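Local coordinates for protein glycoside Hydrolase (Bacteroides plebeius, PDB 5T3B) that probably hydrolyses glycosidic bonds of a polysaccharide as a family 50 glycoside hydrolase, a family best known for beta-agarases, at residues Val67-Glu70 with Gln71-Lys74; Trp224-Trp227 with Cys228-Leu232; Val409-Gln412 with Gln413-Gly416. All coordinates share one frame; numbering follows the deposited sequence.

Interaction 1: Val67-Glu70 with Gln71-Lys74; sequences VGYE and QQTK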
loop_
_atom_site.group_PDB
_atom_site.type_symbol
_atom_site.label_atom_id
_atom_site.label_comp_id
_atom_site.label_asym_id
_atom_site.label_seq_id
_atom_site.Cartn_x
_atom_site.Cartn_y
_atom_site.Cartn_z
ATOM N N VAL A 67 -25.054 -11.031 -3.099
ATOM C CA VAL A 67 -26.426 -11.326 -2.651
ATOM C C VAL A 67 -26.749 -10.483 -1.410
ATOM O O VAL A 67 -25.995 -10.507 -0.421
ATOM C CB VAL A 67 -26.592 -12.851 -2.343
ATOM C CG1 VAL A 67 -27.952 -13.158 -1.713
ATOM C CG2 VAL A 67 -26.349 -13.679 -3.613
ATOM N N GLY A 68 -27.843 -9.744 -1.453
ATOM C CA GLY A 68 -28.276 -8.962 -0.319
ATOM C C GLY A 68 -27.762 -7.550 -0.347
ATOM O O GLY A 68 -27.974 -6.849 0.633
ATOM N N TYR A 69 -27.044 -7.142 -1.398
ATOM C CA TYR A 69 -26.546 -5.783 -1.526
ATOM C C TYR A 69 -26.976 -5.271 -2.876
ATOM O O TYR A 69 -26.757 -5.962 -3.887
ATOM C CB TYR A 69 -25.029 -5.743 -1.454
ATOM C CG TYR A 69 -24.538 -4.331 -1.625
ATOM C CD1 TYR A 69 -24.580 -3.430 -0.606
ATOM C CD2 TYR A 69 -24.079 -3.891 -2.851
ATOM C CE1 TYR A 69 -24.221 -2.109 -0.797
ATOM C CE2 TYR A 69 -23.721 -2.561 -3.068
ATOM C CZ TYR A 69 -23.780 -1.668 -2.070
ATOM O OH TYR A 69 -23.472 -0.355 -2.298
ATOM N N GLU A 70 -27.503 -4.050 -2.923
ATOM C CA GLU A 70 -27.743 -3.354 -4.191
ATOM C C GLU A 70 -27.008 -2.016 -4.127
ATOM O O GLU A 70 -27.028 -1.352 -3.144
ATOM C CB GLU A 70 -29.238 -3.143 -4.467
ATOM C CG GLU A 70 -29.976 -4.488 -4.644
ATOM C CD GLU A 70 -29.496 -5.350 -5.869
ATOM O OE1 GLU A 70 -29.066 -4.800 -6.962
ATOM O OE2 GLU A 70 -29.529 -6.614 -5.738
ATOM N N GLN A 71 -26.367 -1.645 -5.219
ATOM C CA GLN A 71 -25.531 -0.431 -5.228
ATOM C C GLN A 71 -26.354 0.765 -4.758
ATOM O O GLN A 71 -27.389 1.070 -5.306
ATOM C CB GLN A 71 -24.920 -0.222 -6.581
ATOM C CG GLN A 71 -24.027 0.972 -6.654
ATOM C CD GLN A 71 -23.201 1.066 -7.899
ATOM O OE1 GLN A 71 -22.885 0.080 -8.564
ATOM N NE2 GLN A 71 -22.778 2.298 -8.181
ATOM N N GLN A 72 -25.835 1.449 -3.746
ATOM C CA GLN A 72 -26.579 2.487 -3.081
ATOM C C GLN A 72 -26.321 3.861 -3.673
ATOM O O GLN A 72 -27.274 4.573 -4.002
ATOM C CB GLN A 72 -26.340 2.446 -1.590
ATOM C CG GLN A 72 -26.839 1.152 -0.965
ATOM C CD GLN A 72 -26.699 1.151 0.532
ATOM O OE1 GLN A 72 -26.452 2.184 1.127
ATOM N NE2 GLN A 72 -26.857 -0.018 1.143
ATOM N N THR A 73 -25.033 4.225 -3.837
ATOM C CA THR A 73 -24.646 5.467 -4.416
ATOM C C THR A 73 -24.382 5.173 -5.885
ATOM O O THR A 73 -23.528 4.340 -6.236
ATOM C CB THR A 73 -23.367 6.023 -3.760
ATOM O OG1 THR A 73 -23.678 6.270 -2.388
ATOM C CG2 THR A 73 -22.861 7.307 -4.491
ATOM N N LYS A 74 -25.114 5.884 -6.753
ATOM C CA LYS A 74 -25.224 5.536 -8.172
ATOM C C LYS A 74 -24.676 6.585 -9.139
ATOM O O LYS A 74 -24.592 6.308 -10.338
ATOM C CB LYS A 74 -26.671 5.179 -8.471
ATOM C CG LYS A 74 -27.336 4.091 -7.581
ATOM C CD LYS A 74 -28.834 3.934 -7.910
ATOM C CE LYS A 74 -29.687 3.119 -6.923
ATOM N NZ LYS A 74 -29.602 3.546 -5.478
HETATM O O HOH W 1 -26.103 -3.491 -7.492
#
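The phenol ring of Tyr69 and the terminal amide of Gln72 lie in planes 20° apart, and the two side chains meet obliquely, Gln72 NE2 being 3.9 Å from Tyr69 CE1; Gln72 is modelled in two conformers, so this touch is doubtful. The setting is an irregular, extended loop between strand 56-60 and helix 76-82, held against helix 472-480. Tyr69 CG sits trans to its own backbone N, which sends the ring forward along the chain until CE2 is 3.5 Å from Gln71 N. The hydroxyl goes further: Gln72 N donates a weak bond of 3.3 Å to Tyr69 OH, bent to 146° at the hydrogen. The stronger partner of the Tyr69 hydroxyl is Asn474 OD1, on helix 472-480. A water bridges the two neighbours Glu70 and Gln71, accepting from Gln71 N and donating to Glu70 OE1 at a long 3.3 Å. Lys74 curls back on its own loop, and its NZ reaches Gln72 O at 2.9 Å from above the carbonyl plane. Gln71 is extended beyond CG, and Gln71 NE2 donates to Asp467 OD1 and to Thr73 O, the latter at 2.9 Å, with the N-H almost straight at 169°.

Interaction 2: Trp224-Trp227 with Cys228-Leu232; sequences WDEW and CKEYL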
loop_
_atom_site.group_PDB
_atom_site.type_symbol
_atom_site.label_atom_id
_atom_site.label_comp_id
_atom_site.label_asym_id
_atom_site.label_seq_id
_atom_site.Cartn_x
_atom_site.Cartn_y
_atom_site.Cartn_z
ATOM N N TRP A 224 22.344 3.980 13.659
ATOM C CA TRP A 224 21.045 3.824 12.954
ATOM C C TRP A 224 19.931 4.617 13.689
ATOM O O TRP A 224 19.224 5.415 13.067
ATOM C CB TRP A 224 20.710 2.360 12.792
ATOM C CG TRP A 224 19.321 2.078 12.412
ATOM C CD1 TRP A 224 18.408 1.443 13.176
ATOM C CD2 TRP A 224 18.612 2.425 11.186
ATOM N NE1 TRP A 224 17.207 1.326 12.534
ATOM C CE2 TRP A 224 17.300 1.942 11.314
ATOM C CE3 TRP A 224 18.971 3.066 10.017
ATOM C CZ2 TRP A 224 16.347 2.116 10.308
ATOM C CZ3 TRP A 224 18.035 3.222 9.031
ATOM C CH2 TRP A 224 16.752 2.760 9.190
ATOM N N ASP A 225 19.774 4.349 14.996
ATOM C CA ASP A 225 18.661 4.980 15.702
ATOM C C ASP A 225 18.790 6.515 15.692
ATOM O O ASP A 225 17.803 7.230 15.477
ATOM C CB ASP A 225 18.587 4.538 17.161
ATOM C CG ASP A 225 18.088 3.150 17.406
ATOM O OD1 ASP A 225 17.736 2.438 16.527
ATOM O OD2 ASP A 225 18.194 2.671 18.600
ATOM N N GLU A 226 20.000 7.001 15.946
ATOM C CA GLU A 226 20.218 8.407 15.948
ATOM C C GLU A 226 20.035 9.082 14.583
ATOM O O GLU A 226 19.518 10.197 14.464
ATOM C CB GLU A 226 21.597 8.775 16.508
ATOM C CG GLU A 226 21.883 10.257 16.622
ATOM C CD GLU A 226 20.822 11.116 17.351
ATOM O OE1 GLU A 226 20.198 10.656 18.364
ATOM O OE2 GLU A 226 20.600 12.272 16.838
ATOM N N TRP A 227 20.500 8.385 13.553
ATOM C CA TRP A 227 20.382 8.888 12.216
ATOM C C TRP A 227 18.872 9.046 11.849
ATOM O O TRP A 227 18.464 10.056 11.274
ATOM C CB TRP A 227 21.094 7.995 11.180
ATOM C CG TRP A 227 20.851 8.477 9.789
ATOM C CD1 TRP A 227 21.543 9.425 9.130
ATOM C CD2 TRP A 227 19.782 8.128 8.948
ATOM N NE1 TRP A 227 20.995 9.667 7.911
ATOM C CE2 TRP A 227 19.889 8.896 7.795
ATOM C CE3 TRP A 227 18.737 7.229 9.047
ATOM C CZ2 TRP A 227 18.934 8.819 6.747
ATOM C CZ3 TRP A 227 17.798 7.151 8.000
ATOM C CH2 TRP A 227 17.900 7.959 6.899
ATOM N N CYS A 228 18.057 8.060 12.240
ATOM C CA CYS A 228 16.641 8.204 11.951
ATOM C C CYS A 228 16.064 9.482 12.574
ATOM O O CYS A 228 15.236 10.192 11.981
ATOM C CB CYS A 228 15.873 6.931 12.409
ATOM S SG CYS A 228 16.102 5.485 11.419
ATOM N N LYS A 229 16.432 9.726 13.846
ATOM C CA LYS A 229 15.961 10.959 14.522
ATOM C C LYS A 229 16.344 12.218 13.716
ATOM O O LYS A 229 15.554 13.137 13.532
ATOM C CB LYS A 229 16.462 10.996 15.959
ATOM C CG LYS A 229 15.740 10.005 16.862
ATOM C CD LYS A 229 16.296 9.871 18.238
ATOM C CE LYS A 229 15.478 8.913 19.070
ATOM N NZ LYS A 229 16.012 8.886 20.440
ATOM N N GLU A 230 17.592 12.291 13.302
ATOM C CA GLU A 230 18.094 13.414 12.539
ATOM C C GLU A 230 17.363 13.553 11.222
ATOM O O GLU A 230 16.989 14.645 10.835
ATOM C CB GLU A 230 19.601 13.308 12.360
ATOM C CG GLU A 230 20.344 13.450 13.674
ATOM C CD GLU A 230 21.837 13.237 13.570
ATOM O OE1 GLU A 230 22.367 13.160 12.418
ATOM O OE2 GLU A 230 22.505 13.133 14.654
ATOM N N TYR A 231 17.125 12.404 10.552
ATOM C CA TYR A 231 16.496 12.464 9.230
ATOM C C TYR A 231 15.084 12.985 9.356
ATOM O O TYR A 231 14.666 13.821 8.566
ATOM C CB TYR A 231 16.557 11.084 8.592
ATOM C CG TYR A 231 16.220 11.106 7.105
ATOM C CD1 TYR A 231 16.961 11.846 6.201
ATOM C CD2 TYR A 231 15.184 10.326 6.601
ATOM C CE1 TYR A 231 16.676 11.829 4.818
ATOM C CE2 TYR A 231 14.872 10.313 5.251
ATOM C CZ TYR A 231 15.618 11.033 4.373
ATOM O OH TYR A 231 15.348 11.024 3.041
ATOM N N LEU A 232 14.323 12.550 10.355
ATOM C CA LEU A 232 12.979 13.077 10.557
ATOM C C LEU A 232 12.910 14.567 10.780
ATOM O O LEU A 232 11.946 15.180 10.411
ATOM C CB LEU A 232 12.241 12.397 11.709
ATOM C CG LEU A 232 11.320 11.220 11.307
ATOM C CD1 LEU A 232 10.081 11.719 10.589
ATOM C CD2 LEU A 232 12.021 10.136 10.518
#
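Trp227 starts with CB beside the peptide that leads to Cys228, and Trp227 CE3 passes 4.0 Å from Cys228 SG. At the far rim the indole slides under Tyr231: Trp227 CZ2 is 3.6 Å from Tyr231 CG, and Trp227 CH2 comes equally near Tyr231 CD2. The two side chains run side by side, both with CG trans to the backbone N, and form an offset stack with centroids 4.8 Å apart and planes at 19°. Tyr231 CB adds a CH-pi contact over the same indole face. Trp227 with Tyr231, and Trp224 with Cys228, are i to i+4 pairs along helix 224-232, whose backbone bonds bring one residue of each pair above the other; the aromatic side faces helix 195-203, where Phe199 meets both tryptophans edge-to-face and Phe195 does the same to Tyr231. Cys228 SG stands between the two indoles, 3.5 Å from the centroid of the Trp224 six-membered ring and 11° off its normal, so over that face, but at the edge of Trp227. On the exposed side Glu226, bent at chi2, brings OE2 within 3.0 Å of Glu230 OE2, which would be unfavourable if both were charged and probably raises the proton affinity of at least one.

Interaction 3: Val409-Gln412 with Gln413-Gly416; sequences VRDQ and QNRG
Asp411 O accepts from Arg415 N at 3.0 Å, and Gln412 O accepts from Gly416 N at the same distance of 3.0 Å, which makes these the opening i to i+4 bonds of helix 412-427. Ahead of them Val409, which ends strand 407-409, and Asp411 are extended, with a kink at Arg410 between them. With its CG at chi1 61°, between the backbone N and the carbonyl carbon, Asp411 turns its carboxylate toward the first turn, as the N-cap. Its OD1 takes two donors from one residue. Asn414 N reaches Asp411 OD1 at 2.9 Å nearly in line with the C-O bond, and Asn414 ND2 reaches it at 2.8 Å from above the carboxylate plane, 36° out of it, so a single oxygen closes the turn and also fixes the amide of Asn414. The other oxygen is joined to Gln413 by a water that donates to both Asp411 OD2, at 2.6 Å, and Gln413 OE1, at 2.7 Å. Strand 385-394, the short strand 407-409, helix 412-427 and strand 432-437 follow one another; 385-394 and 432-437 are parallel, consistent with a crossover in the (beta/alpha)8 barrel known for family 50. Beneath the cap, Val409 lies across the root of Arg415 at about a right angle, with Val409 CG2 3.6 Å from Arg415 CG. Gln412 and Arg415 run alongside each other, their amide and guanidinium planes 71° apart, though which way round the amide sits is doubtful. The guanidinium has firmer partners in Thr392 O and Gly449 O, and makes a cation-pi contact with Tyr458. Arg410 heads the other way, forming salt bridges from NE to Glu46 and from NH1 to Glu395.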
loop_
_atom_site.group_PDB
_atom_site.type_symbol
_atom_site.label_atom_id
_atom_site.label_comp_id
_atom_site.label_asym_id
_atom_site.label_seq_id
_atom_site.Cartn_x
_atom_site.Cartn_y
_atom_site.Cartn_z
ATOM N N VAL A 409 -5.361 -9.675 -17.612
ATOM C CA VAL A 409 -6.728 -10.033 -17.888
ATOM C C VAL A 409 -7.028 -9.628 -19.333
ATOM O O VAL A 409 -6.201 -8.995 -19.988
ATOM C CB VAL A 409 -7.726 -9.440 -16.888
ATOM C CG1 VAL A 409 -7.495 -9.994 -15.482
ATOM C CG2 VAL A 409 -7.685 -7.938 -16.869
ATOM N N ARG A 410 -8.192 -10.017 -19.828
ATOM C CA ARG A 410 -8.389 -9.840 -21.273
ATOM C C ARG A 410 -8.546 -8.390 -21.724
ATOM O O ARG A 410 -8.144 -8.030 -22.835
ATOM C CB ARG A 410 -9.580 -10.651 -21.765
ATOM C CG ARG A 410 -9.414 -12.152 -21.679
ATOM C CD ARG A 410 -8.360 -12.670 -22.593
ATOM N NE ARG A 410 -8.382 -14.145 -22.603
ATOM C CZ ARG A 410 -7.489 -14.869 -23.224
ATOM N NH1 ARG A 410 -6.498 -14.313 -23.904
ATOM N NH2 ARG A 410 -7.606 -16.181 -23.172
ATOM N N ASP A 411 -9.226 -7.560 -20.915
ATOM C CA ASP A 411 -9.625 -6.219 -21.366
ATOM C C ASP A 411 -9.890 -5.320 -20.184
ATOM O O ASP A 411 -9.789 -5.755 -19.018
ATOM C CB ASP A 411 -10.782 -6.324 -22.331
ATOM C CG ASP A 411 -11.978 -6.920 -21.765
ATOM O OD1 ASP A 411 -12.162 -6.935 -20.524
ATOM O OD2 ASP A 411 -12.835 -7.430 -22.545
ATOM N N GLN A 412 -10.207 -4.065 -20.468
ATOM C CA GLN A 412 -10.399 -3.089 -19.395
ATOM C C GLN A 412 -11.597 -3.430 -18.511
ATOM O O GLN A 412 -11.528 -3.223 -17.308
ATOM C CB GLN A 412 -10.535 -1.668 -19.961
ATOM C CG GLN A 412 -9.323 -1.215 -20.761
ATOM C CD GLN A 412 -8.033 -1.313 -19.984
ATOM O OE1 GLN A 412 -7.001 -1.930 -20.421
ATOM N NE2 GLN A 412 -8.059 -0.731 -18.871
ATOM N N GLN A 413 -12.657 -3.945 -19.107
ATOM C CA GLN A 413 -13.801 -4.360 -18.295
ATOM C C GLN A 413 -13.347 -5.404 -17.261
ATOM O O GLN A 413 -13.756 -5.321 -16.114
ATOM C CB GLN A 413 -14.945 -4.911 -19.142
ATOM C CG GLN A 413 -16.065 -5.479 -18.330
ATOM C CD GLN A 413 -17.223 -5.916 -19.183
ATOM O OE1 GLN A 413 -17.066 -6.713 -20.105
ATOM N NE2 GLN A 413 -18.369 -5.407 -18.855
ATOM N N ASN A 414 -12.523 -6.350 -17.662
ATOM C CA ASN A 414 -12.075 -7.378 -16.736
ATOM C C ASN A 414 -11.093 -6.808 -15.717
ATOM O O ASN A 414 -11.026 -7.357 -14.594
ATOM C CB ASN A 414 -11.566 -8.605 -17.485
ATOM C CG ASN A 414 -12.727 -9.463 -17.998
ATOM O OD1 ASN A 414 -13.268 -10.275 -17.254
ATOM N ND2 ASN A 414 -13.104 -9.271 -19.195
ATOM N N ARG A 415 -10.323 -5.770 -16.052
ATOM C CA ARG A 415 -9.569 -5.082 -15.041
ATOM C C ARG A 415 -10.521 -4.529 -13.990
ATOM O O ARG A 415 -10.203 -4.506 -12.778
ATOM C CB ARG A 415 -8.674 -3.967 -15.608
ATOM C CG ARG A 415 -7.601 -4.396 -16.579
ATOM C CD ARG A 415 -6.876 -3.190 -17.126
ATOM N NE ARG A 415 -5.913 -2.671 -16.176
ATOM C CZ ARG A 415 -5.452 -1.411 -16.196
ATOM N NH1 ARG A 415 -5.957 -0.444 -16.955
ATOM N NH2 ARG A 415 -4.457 -1.114 -15.389
ATOM N N GLY A 416 -11.626 -4.004 -14.446
ATOM C CA GLY A 416 -12.658 -3.490 -13.533
ATOM C C GLY A 416 -13.226 -4.577 -12.650
ATOM O O GLY A 416 -13.403 -4.389 -11.433
HETATM O O HOH W 2 -15.324 -7.759 -21.871
#

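How the interactions relate
Interactions 1 and 3 lie in the same half of the molecule, centres about 22 Å apart; interaction 2 is across the chain's centre, about 45 Å from interaction 3 by centres. They share no helix or strand, and no pair touches. Each is partly buried. The loop of 67-74 has more exposed touching residues than 409-416 and relies on scattered polar bonds, a water and one buried tyrosine. Helix 224-232 divides into an aromatic and sulfur-lined inner side and a charged outer one. In 409-416, where a strand gives way to a helix, half of the touching residues are buried, and the side-chain contacts are mainly directed polar bonds, against ring and sulfur packing in interaction 2.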